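Local coordinates for protein Cas13d (uncultured Ruminococcus sp, PDB 6IV9) that binds a CRISPR RNA and, through two HEPN domains, governs the maturation of that guide and the cleavage of target RNA, at residues K61-L64 with K69-I72; F117-G122 with L430-T435; I534-S537 with E543-L546. The protein carries 2 engineered substitutions. All coordinates share one frame; numbering follows the deposited sequence.

All three contacts lie toward the outside of the chain, about 30 Å from its centre, and contacts 1 and 2 take in nucleotides of the bound RNA. Contacts 1 and 3 are mostly buried and touch each other, Leu64 CD1 lying 3.3 Å from Ile534 CG2, so that the end of helix 511-535 packs against a beta hairpin. Contact 2 is only partly buried and holds different elements, a turn after strand 114-119 and the end of helix 420-432. Chemistry follows place: paired backbone hydrogen bonds in contact 1, a phenylalanine edge against a carbonyl in contact 2, and sulfur and methyl packing in contact 3.

Contact 1 of 3, residues K61-L64 with K69-I72; sequences KSIL and KMYI. With nucleotides of chain B.
Leu64 and Tyr71 sit opposite each other as an antiparallel hydrogen-bonded pair, and here the contact is tight. Leu64 N donates to Tyr71 O at 2.8 Å, while Tyr71 N donates to Leu64 O over the same distance; both bonds are fairly straight, 158° and 163° at the hydrogen. Leu64 O also receives a CA-H...O contact from Met70 CA, 3.2 Å away. On this face the two side chains meet near their roots, Leu64 CB to Tyr71 CB 4.3 Å, and their bulk suits a buried site where Val540 meets the tyrosine.

Looser packing marks the other face, where Ile63 and Ile72 form a non-hydrogen-bonded pair with their CG1 atoms 4.4 Å apart and Ile63 stays partly exposed. Ile63 CG2 also lies alongside Met70, 3.9 Å from its SD. Lys69 leads away to a salt bridge with Asp88.

Lys61 serves the RNA: with CG anti to the backbone N (chi1 -175°) the chain stretches out and bends only at its end, so that NZ donates a hydrogen bond to N1 of A29 of chain B, 3.0 Å away. NZ also bonds Asn79. An uncharged, short alanine here is likely to leave that adenine nitrogen and the Asn79 oxygen without this donor. Opposite Thr73 the first strand fits in an extra residue, Lys61 and Ser62 together making a classic beta bulge, in a hairpin that opens an antiparallel sheet.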
loop_
_atom_site.group_PDB
_atom_site.type_symbol
_atom_site.label_atom_id
_atom_site.label_comp_id
_atom_site.label_asym_id
_atom_site.label_seq_id
_atom_site.Cartn_x
_atom_site.Cartn_y
_atom_site.Cartn_z
ATOM N N LYS A 61 20.457 -16.489 -8.004
ATOM C CA LYS A 61 19.847 -15.325 -7.320
ATOM C C LYS A 61 20.593 -14.018 -7.584
ATOM O O LYS A 61 19.952 -13.050 -7.888
ATOM C CB LYS A 61 19.868 -15.570 -5.819
ATOM C CG LYS A 61 19.185 -14.528 -4.959
ATOM C CD LYS A 61 19.117 -14.985 -3.535
ATOM C CE LYS A 61 18.636 -13.922 -2.585
ATOM N NZ LYS A 61 17.202 -13.670 -2.773
ATOM N N SER A 62 21.907 -14.030 -7.413
ATOM C CA SER A 62 22.648 -12.776 -7.622
ATOM C C SER A 62 24.136 -13.024 -7.870
ATOM O O SER A 62 24.636 -14.038 -7.463
ATOM C CB SER A 62 22.414 -11.924 -6.416
ATOM O OG SER A 62 23.491 -11.090 -6.148
ATOM N N ILE A 63 24.765 -12.112 -8.591
ATOM C CA ILE A 63 26.244 -12.121 -8.706
ATOM C C ILE A 63 26.719 -10.838 -8.024
ATOM O O ILE A 63 26.532 -9.787 -8.575
ATOM C CB ILE A 63 26.721 -12.187 -10.160
ATOM C CG1 ILE A 63 26.112 -13.374 -10.898
ATOM C CG2 ILE A 63 28.233 -12.216 -10.189
ATOM C CD1 ILE A 63 26.564 -13.489 -12.315
ATOM N N LEU A 64 27.278 -10.961 -6.837
ATOM C CA LEU A 64 27.793 -9.797 -6.091
ATOM C C LEU A 64 29.206 -9.516 -6.583
ATOM O O LEU A 64 29.936 -10.456 -6.792
ATOM C CB LEU A 64 27.735 -10.099 -4.597
ATOM C CG LEU A 64 26.327 -10.411 -4.105
ATOM C CD1 LEU A 64 26.340 -10.924 -2.693
ATOM C CD2 LEU A 64 25.428 -9.198 -4.227
ATOM N N LYS A 69 36.828 -9.889 -6.639
ATOM C CA LYS A 69 36.080 -11.162 -6.661
ATOM C C LYS A 69 34.608 -10.973 -7.001
ATOM O O LYS A 69 34.137 -9.866 -6.922
ATOM C CB LYS A 69 36.059 -11.725 -5.249
ATOM C CG LYS A 69 37.413 -11.957 -4.620
ATOM C CD LYS A 69 38.266 -12.864 -5.431
ATOM C CE LYS A 69 39.581 -13.168 -4.753
ATOM N NZ LYS A 69 40.367 -14.169 -5.509
ATOM N N MET A 70 33.963 -12.066 -7.389
ATOM C CA MET A 70 32.505 -12.125 -7.628
ATOM C C MET A 70 31.986 -13.239 -6.734
ATOM O O MET A 70 32.697 -14.221 -6.562
ATOM C CB MET A 70 32.150 -12.481 -9.070
ATOM C CG MET A 70 32.407 -11.392 -10.043
ATOM S SD MET A 70 31.841 -11.823 -11.671
ATOM C CE MET A 70 33.014 -13.078 -12.153
ATOM N N TYR A 71 30.818 -13.039 -6.150
ATOM C CA TYR A 71 30.190 -14.077 -5.313
ATOM C C TYR A 71 28.851 -14.401 -5.954
ATOM O O TYR A 71 28.055 -13.513 -6.097
ATOM C CB TYR A 71 30.044 -13.599 -3.872
ATOM C CG TYR A 71 31.351 -13.168 -3.274
ATOM C CD1 TYR A 71 31.807 -11.877 -3.420
ATOM C CD2 TYR A 71 32.146 -14.069 -2.606
ATOM C CE1 TYR A 71 33.016 -11.484 -2.888
ATOM C CE2 TYR A 71 33.360 -13.696 -2.069
ATOM C CZ TYR A 71 33.797 -12.400 -2.216
ATOM O OH TYR A 71 34.994 -12.038 -1.694
ATOM N N ILE A 72 28.653 -15.661 -6.278
ATOM C CA ILE A 72 27.416 -16.138 -6.933
ATOM C C ILE A 72 26.523 -16.771 -5.873
ATOM O O ILE A 72 26.993 -17.603 -5.139
ATOM C CB ILE A 72 27.796 -17.138 -8.032
ATOM C CG1 ILE A 72 28.646 -16.452 -9.099
ATOM C CG2 ILE A 72 26.569 -17.801 -8.605
ATOM C CD1 ILE A 72 28.944 -17.292 -10.288
ATOM P P A B 29 12.372 -5.371 -8.496
ATOM O OP1 A B 29 11.811 -5.562 -7.206
ATOM O OP2 A B 29 13.681 -4.704 -8.702
ATOM O "O5'" A B 29 12.399 -6.835 -9.126
ATOM C "C5'" A B 29 12.765 -7.017 -10.497
ATOM C "C4'" A B 29 13.534 -8.308 -10.613
ATOM O "O4'" A B 29 14.726 -8.186 -9.796
ATOM C "C3'" A B 29 12.834 -9.529 -10.040
ATOM O "O3'" A B 29 11.812 -10.014 -10.919
ATOM C "C2'" A B 29 14.027 -10.460 -9.838
ATOM O "O2'" A B 29 14.455 -11.029 -11.072
ATOM C "C1'" A B 29 15.079 -9.464 -9.310
ATOM N N9 A B 29 15.074 -9.393 -7.881
ATOM C C8 A B 29 14.422 -8.507 -7.058
ATOM N N7 A B 29 14.486 -8.829 -5.796
ATOM C C5 A B 29 15.201 -10.015 -5.786
ATOM C C6 A B 29 15.561 -10.891 -4.756
ATOM N N6 A B 29 15.287 -10.675 -3.471
ATOM N N1 A B 29 16.259 -12.003 -5.090
ATOM C C2 A B 29 16.553 -12.208 -6.373
ATOM N N3 A B 29 16.246 -11.470 -7.431
ATOM C C4 A B 29 15.528 -10.394 -7.066
ATOM P P U B 23 19.512 -8.448 -10.295
ATOM O OP1 U B 23 20.595 -9.010 -9.469
ATOM O OP2 U B 23 18.347 -9.231 -10.651
ATOM O "O5'" U B 23 19.008 -7.164 -9.483
ATOM C "C5'" U B 23 17.728 -6.535 -9.726
ATOM C "C4'" U B 23 17.317 -5.779 -8.462
ATOM O "O4'" U B 23 17.022 -6.779 -7.454
ATOM C "C3'" U B 23 18.440 -4.922 -7.857
ATOM O "O3'" U B 23 17.912 -3.712 -7.358
ATOM C "C2'" U B 23 18.962 -5.761 -6.718
ATOM O "O2'" U B 23 19.653 -5.027 -5.707
ATOM C "C1'" U B 23 17.690 -6.473 -6.246
ATOM N N1 U B 23 18.025 -7.728 -5.559
ATOM C C2 U B 23 17.758 -7.835 -4.205
ATOM O O2 U B 23 17.238 -6.956 -3.570
ATOM N N3 U B 23 18.175 -9.006 -3.623
ATOM C C4 U B 23 18.821 -10.039 -4.219
ATOM O O4 U B 23 19.151 -11.013 -3.544
ATOM C C5 U B 23 19.041 -9.873 -5.623
ATOM C C6 U B 23 18.636 -8.756 -6.229
#

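Contact 2 of 3, residues F117-G122 with L430-T435; sequences FSSKHG and LRFSMT. With nucleotides of chain B.
Phe432 directs the edge of its ring, not a face, at the backbone carbonyl of His121: CE2 stands 3.5 Å from His121 O, which lies in the ring plane. The ring's rotation is itself unusual, for chi2 of -2° puts CA in the plane of the ring, far from the usual near-perpendicular setting. Aromatic C-H edges carry slight positive charge, which suits a carbonyl oxygen. Ser119 OG comes obliquely to 3.7 Å from Phe432 CZ, and it is held there by an ST turn, accepting from His121 N at 2.9 Å. Gly122 follows with a positive phi of 98°, where a CB would press on the preceding carbonyl.

The neighbouring Arg431 reads a base of the bound RNA. Its NH2 donates to N3 of C30 of chain B over 3.2 Å, and NE makes a weak bond to O2 of the same base, both acceptors on its pairing side. Just beyond, Ser433 N and OG both donate to Leu430 O, closing the helix end.

The contact thus joins the end of strand 114-119, in a three-stranded antiparallel sheet, and the turn after it to the end of helix 420-432. Helix 54-58 touches both segments, through Phe117 and Met434, while helix 436-464 packs against Leu430.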
loop_
_atom_site.group_PDB
_atom_site.type_symbol
_atom_site.label_atom_id
_atom_site.label_comp_id
_atom_site.label_asym_id
_atom_site.label_seq_id
_atom_site.Cartn_x
_atom_site.Cartn_y
_atom_site.Cartn_z
ATOM N N PHE A 117 26.433 -21.904 -16.549
ATOM C CA PHE A 117 26.059 -22.693 -15.364
ATOM C C PHE A 117 24.826 -23.518 -15.697
ATOM O O PHE A 117 24.229 -23.335 -16.711
ATOM C CB PHE A 117 25.832 -21.797 -14.149
ATOM C CG PHE A 117 24.506 -21.088 -14.153
ATOM C CD1 PHE A 117 24.299 -19.990 -14.961
ATOM C CD2 PHE A 117 23.464 -21.535 -13.372
ATOM C CE1 PHE A 117 23.081 -19.344 -14.971
ATOM C CE2 PHE A 117 22.249 -20.880 -13.378
ATOM C CZ PHE A 117 22.061 -19.793 -14.184
ATOM N N SER A 118 24.505 -24.432 -14.812
ATOM C CA SER A 118 23.302 -25.258 -14.995
ATOM C C SER A 118 22.715 -25.570 -13.622
ATOM O O SER A 118 23.404 -25.421 -12.636
ATOM C CB SER A 118 23.607 -26.492 -15.802
ATOM O OG SER A 118 24.493 -27.332 -15.116
ATOM N N SER A 119 21.445 -25.917 -13.604
ATOM C CA SER A 119 20.753 -26.298 -12.359
ATOM C C SER A 119 21.200 -27.693 -11.933
ATOM O O SER A 119 21.423 -28.510 -12.788
ATOM C CB SER A 119 19.273 -26.257 -12.560
ATOM O OG SER A 119 18.615 -26.851 -11.480
ATOM N N LYS A 120 21.292 -27.930 -10.636
ATOM C CA LYS A 120 21.612 -29.278 -10.123
ATOM C C LYS A 120 20.302 -30.024 -9.852
ATOM O O LYS A 120 20.371 -31.155 -9.413
ATOM C CB LYS A 120 22.437 -29.151 -8.842
ATOM C CG LYS A 120 23.906 -28.854 -9.067
ATOM C CD LYS A 120 24.739 -28.850 -7.830
ATOM C CE LYS A 120 26.188 -28.548 -8.134
ATOM N NZ LYS A 120 26.942 -28.077 -6.950
ATOM N N HIS A 121 19.163 -29.373 -10.072
ATOM C CA HIS A 121 17.847 -29.966 -9.733
ATOM C C HIS A 121 16.926 -30.165 -10.933
ATOM O O HIS A 121 15.756 -30.329 -10.706
ATOM C CB HIS A 121 17.195 -29.235 -8.561
ATOM C CG HIS A 121 18.089 -29.119 -7.382
ATOM N ND1 HIS A 121 18.536 -30.206 -6.698
ATOM C CD2 HIS A 121 18.624 -28.052 -6.773
ATOM C CE1 HIS A 121 19.309 -29.817 -5.721
ATOM N NE2 HIS A 121 19.371 -28.509 -5.745
ATOM N N GLY A 122 17.443 -30.138 -12.150
ATOM C CA GLY A 122 16.600 -30.466 -13.311
ATOM C C GLY A 122 15.987 -29.326 -14.099
ATOM O O GLY A 122 15.185 -29.633 -14.957
ATOM N N LEU A 430 7.549 -24.119 -9.293
ATOM C CA LEU A 430 7.107 -22.730 -9.552
ATOM C C LEU A 430 8.312 -21.869 -9.934
ATOM O O LEU A 430 8.204 -21.089 -10.840
ATOM C CB LEU A 430 6.396 -22.210 -8.306
ATOM C CG LEU A 430 5.083 -22.926 -8.008
ATOM C CD1 LEU A 430 4.538 -22.551 -6.654
ATOM C CD2 LEU A 430 4.064 -22.675 -9.090
ATOM N N ARG A 431 9.426 -22.038 -9.242
ATOM C CA ARG A 431 10.639 -21.257 -9.577
ATOM C C ARG A 431 11.105 -21.602 -10.995
ATOM O O ARG A 431 11.541 -20.717 -11.691
ATOM C CB ARG A 431 11.736 -21.487 -8.536
ATOM C CG ARG A 431 11.489 -20.764 -7.225
ATOM C CD ARG A 431 12.645 -20.803 -6.251
ATOM N NE ARG A 431 12.570 -19.733 -5.278
ATOM C CZ ARG A 431 13.025 -19.785 -4.038
ATOM N NH1 ARG A 431 13.411 -20.919 -3.502
ATOM N NH2 ARG A 431 13.090 -18.689 -3.326
ATOM N N PHE A 432 11.040 -22.880 -11.360
ATOM C CA PHE A 432 11.453 -23.378 -12.695
ATOM C C PHE A 432 10.510 -22.898 -13.799
ATOM O O PHE A 432 10.923 -22.833 -14.922
ATOM C CB PHE A 432 11.556 -24.899 -12.695
ATOM C CG PHE A 432 12.774 -25.421 -11.987
ATOM C CD1 PHE A 432 13.705 -24.553 -11.453
ATOM C CD2 PHE A 432 12.991 -26.778 -11.868
ATOM C CE1 PHE A 432 14.827 -25.034 -10.812
ATOM C CE2 PHE A 432 14.121 -27.254 -11.230
ATOM C CZ PHE A 432 15.028 -26.383 -10.698
ATOM N N SER A 433 9.266 -22.594 -13.456
ATOM C CA SER A 433 8.277 -22.217 -14.491
ATOM C C SER A 433 8.720 -20.956 -15.239
ATOM O O SER A 433 9.257 -20.070 -14.623
ATOM C CB SER A 433 6.901 -22.102 -13.923
ATOM O OG SER A 433 6.797 -21.002 -13.064
ATOM N N MET A 434 8.502 -20.921 -16.546
ATOM C CA MET A 434 8.970 -19.771 -17.350
ATOM C C MET A 434 7.814 -18.877 -17.792
ATOM O O MET A 434 8.084 -17.830 -18.309
ATOM C CB MET A 434 9.729 -20.263 -18.581
ATOM C CG MET A 434 11.000 -20.956 -18.228
ATOM S SD MET A 434 12.161 -19.773 -17.585
ATOM C CE MET A 434 12.485 -18.798 -19.045
ATOM N N THR A 435 6.580 -19.319 -17.617
ATOM C CA THR A 435 5.424 -18.507 -18.057
ATOM C C THR A 435 4.280 -18.623 -17.056
ATOM O O THR A 435 4.268 -19.559 -16.291
ATOM C CB THR A 435 4.920 -18.942 -19.434
ATOM O OG1 THR A 435 4.293 -20.198 -19.241
ATOM C CG2 THR A 435 6.018 -19.081 -20.459
ATOM P P U B 31 8.149 -15.564 -10.036
ATOM O OP1 U B 31 7.410 -16.150 -11.148
ATOM O OP2 U B 31 7.869 -14.264 -9.371
ATOM O "O5'" U B 31 8.013 -16.532 -8.791
ATOM C "C5'" U B 31 8.160 -17.959 -9.008
ATOM C "C4'" U B 31 8.145 -18.624 -7.662
ATOM O "O4'" U B 31 9.322 -18.244 -6.933
ATOM C "C3'" U B 31 7.023 -18.256 -6.686
ATOM O "O3'" U B 31 5.780 -18.875 -7.046
ATOM C "C2'" U B 31 7.597 -18.755 -5.371
ATOM O "O2'" U B 31 7.496 -20.150 -5.261
ATOM C "C1'" U B 31 9.063 -18.366 -5.537
ATOM N N1 U B 31 9.278 -17.058 -4.941
ATOM C C2 U B 31 9.462 -17.018 -3.586
ATOM O O2 U B 31 9.424 -18.020 -2.890
ATOM N N3 U B 31 9.667 -15.769 -3.082
ATOM C C4 U B 31 9.701 -14.580 -3.786
ATOM O O4 U B 31 9.854 -13.517 -3.187
ATOM C C5 U B 31 9.500 -14.717 -5.183
ATOM C C6 U B 31 9.293 -15.919 -5.698
ATOM P P C B 30 10.618 -10.905 -10.383
ATOM O OP1 C B 30 9.708 -11.018 -11.493
ATOM O OP2 C B 30 10.175 -10.421 -9.063
ATOM O "O5'" C B 30 11.247 -12.317 -10.020
ATOM C "C5'" C B 30 11.662 -13.220 -11.052
ATOM C "C4'" C B 30 11.836 -14.600 -10.472
ATOM O "O4'" C B 30 12.893 -14.617 -9.479
ATOM C "C3'" C B 30 10.675 -15.237 -9.741
ATOM O "O3'" C B 30 9.678 -15.668 -10.648
ATOM C "C2'" C B 30 11.390 -16.406 -9.054
ATOM O "O2'" C B 30 11.611 -17.506 -9.929
ATOM C "C1'" C B 30 12.704 -15.740 -8.650
ATOM N N1 C B 30 12.736 -15.306 -7.249
ATOM C C2 C B 30 12.839 -16.319 -6.310
ATOM O O2 C B 30 12.908 -17.491 -6.713
ATOM N N3 C B 30 12.860 -16.002 -4.996
ATOM C C4 C B 30 12.866 -14.723 -4.617
ATOM N N4 C B 30 13.003 -14.468 -3.327
ATOM C C5 C B 30 12.807 -13.656 -5.565
ATOM C C6 C B 30 12.820 -13.996 -6.865
#

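Contact 3 of 3, residues I534-S537 with E543-L546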
loop_
_atom_site.group_PDB
_atom_site.type_symbol
_atom_site.label_atom_id
_atom_site.label_comp_id
_atom_site.label_asym_id
_atom_site.label_seq_id
_atom_site.Cartn_x
_atom_site.Cartn_y
_atom_site.Cartn_z
ATOM N N ILE A 534 25.028 -11.457 4.013
ATOM C CA ILE A 534 26.037 -11.810 2.982
ATOM C C ILE A 534 27.340 -11.067 3.286
ATOM O O ILE A 534 28.374 -11.697 3.296
ATOM C CB ILE A 534 25.513 -11.464 1.584
ATOM C CG1 ILE A 534 24.509 -12.500 1.093
ATOM C CG2 ILE A 534 26.648 -11.282 0.601
ATOM C CD1 ILE A 534 23.544 -11.949 0.081
ATOM N N MET A 535 27.257 -9.769 3.542
ATOM C CA MET A 535 28.473 -8.957 3.789
ATOM C C MET A 535 29.231 -9.459 5.023
ATOM O O MET A 535 30.440 -9.407 5.018
ATOM C CB MET A 535 28.143 -7.469 3.902
ATOM C CG MET A 535 27.832 -6.864 2.569
ATOM S SD MET A 535 27.632 -5.083 2.558
ATOM C CE MET A 535 26.055 -4.959 3.387
ATOM N N LYS A 536 28.514 -9.964 6.019
ATOM C CA LYS A 536 29.128 -10.417 7.290
ATOM C C LYS A 536 29.600 -11.866 7.178
ATOM O O LYS A 536 30.189 -12.361 8.134
ATOM C CB LYS A 536 28.138 -10.271 8.441
ATOM C CG LYS A 536 27.881 -8.844 8.877
ATOM C CD LYS A 536 26.711 -8.734 9.799
ATOM C CE LYS A 536 26.343 -7.308 10.117
ATOM N NZ LYS A 536 27.528 -6.504 10.483
ATOM N N SER A 537 29.382 -12.492 6.028
ATOM C CA SER A 537 29.770 -13.907 5.819
ATOM C C SER A 537 31.292 -14.057 5.857
ATOM O O SER A 537 31.972 -13.116 5.540
ATOM C CB SER A 537 29.214 -14.417 4.522
ATOM O OG SER A 537 29.885 -13.851 3.426
ATOM N N GLU A 543 33.398 -4.779 5.440
ATOM C CA GLU A 543 32.919 -3.891 6.521
ATOM C C GLU A 543 31.542 -3.357 6.139
ATOM O O GLU A 543 31.365 -2.998 5.001
ATOM C CB GLU A 543 33.891 -2.725 6.649
ATOM C CG GLU A 543 33.597 -1.781 7.789
ATOM C CD GLU A 543 34.394 -0.489 7.707
ATOM O OE1 GLU A 543 35.541 -0.532 7.190
ATOM O OE2 GLU A 543 33.863 0.549 8.140
ATOM N N CYS A 544 30.605 -3.385 7.069
ATOM C CA CYS A 544 29.261 -2.825 6.804
ATOM C C CYS A 544 28.702 -2.264 8.106
ATOM O O CYS A 544 27.661 -2.699 8.512
ATOM C CB CYS A 544 28.329 -3.867 6.208
ATOM S SG CYS A 544 28.298 -5.410 7.141
ATOM N N GLU A 545 29.407 -1.320 8.706
ATOM C CA GLU A 545 28.923 -0.706 9.954
ATOM C C GLU A 545 28.031 0.469 9.561
ATOM O O GLU A 545 28.509 1.404 8.997
ATOM C CB GLU A 545 30.101 -0.254 10.808
ATOM C CG GLU A 545 29.679 0.419 12.088
ATOM C CD GLU A 545 30.786 0.636 13.108
ATOM O OE1 GLU A 545 30.657 0.133 14.227
ATOM O OE2 GLU A 545 31.772 1.300 12.771
ATOM N N LEU A 546 26.748 0.357 9.837
ATOM C CA LEU A 546 25.824 1.445 9.489
ATOM C C LEU A 546 26.118 2.624 10.402
ATOM O O LEU A 546 26.433 2.395 11.535
ATOM C CB LEU A 546 24.402 0.935 9.705
ATOM C CG LEU A 546 23.914 -0.038 8.642
ATOM C CD1 LEU A 546 22.742 -0.836 9.147
ATOM C CD2 LEU A 546 23.563 0.697 7.370
#
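Met535 and Lys536 close over Cys544, and the run leading to them begins with Ile534, a buried residue near the end of helix 511-535 that packs on Ala81. Its carbonyl serves two donors of one residue, Ser537 N and Ser537 OG.

Next comes Met535, whose slender, flexible chain suits a confined site. The bend at chi3 (-72°) turns the terminal methyl aside toward Cys544, so that CE lies 3.8 Å from Cys544 CB, with SD at almost the same distance. Nearer the backbone, Met535 CB approaches Cys544 SG at 3.8 Å. Ile168, His169 and Leu172 of helix 168-197 cover the methionine as well.

This is a helix end followed by a loop that doubles back on it: the backbones of Met535 and Val542 are hydrogen-bonded, which brings Cys544 against Met535. Cysteine fits because it is small and apolar enough to be buried between Met535, His169 and Phe160.

Lys536 is exposed, which suits its charged amine; its extended chain runs past the sulfur and bends at its last torsion, with CG 3.9 Å and NZ 3.6 Å from Cys544 SG. Ser537 follows; its OG lies in the plane of the Ile534 carbonyl, 2.6 Å from Ile534 O, and also bonds Val540 N.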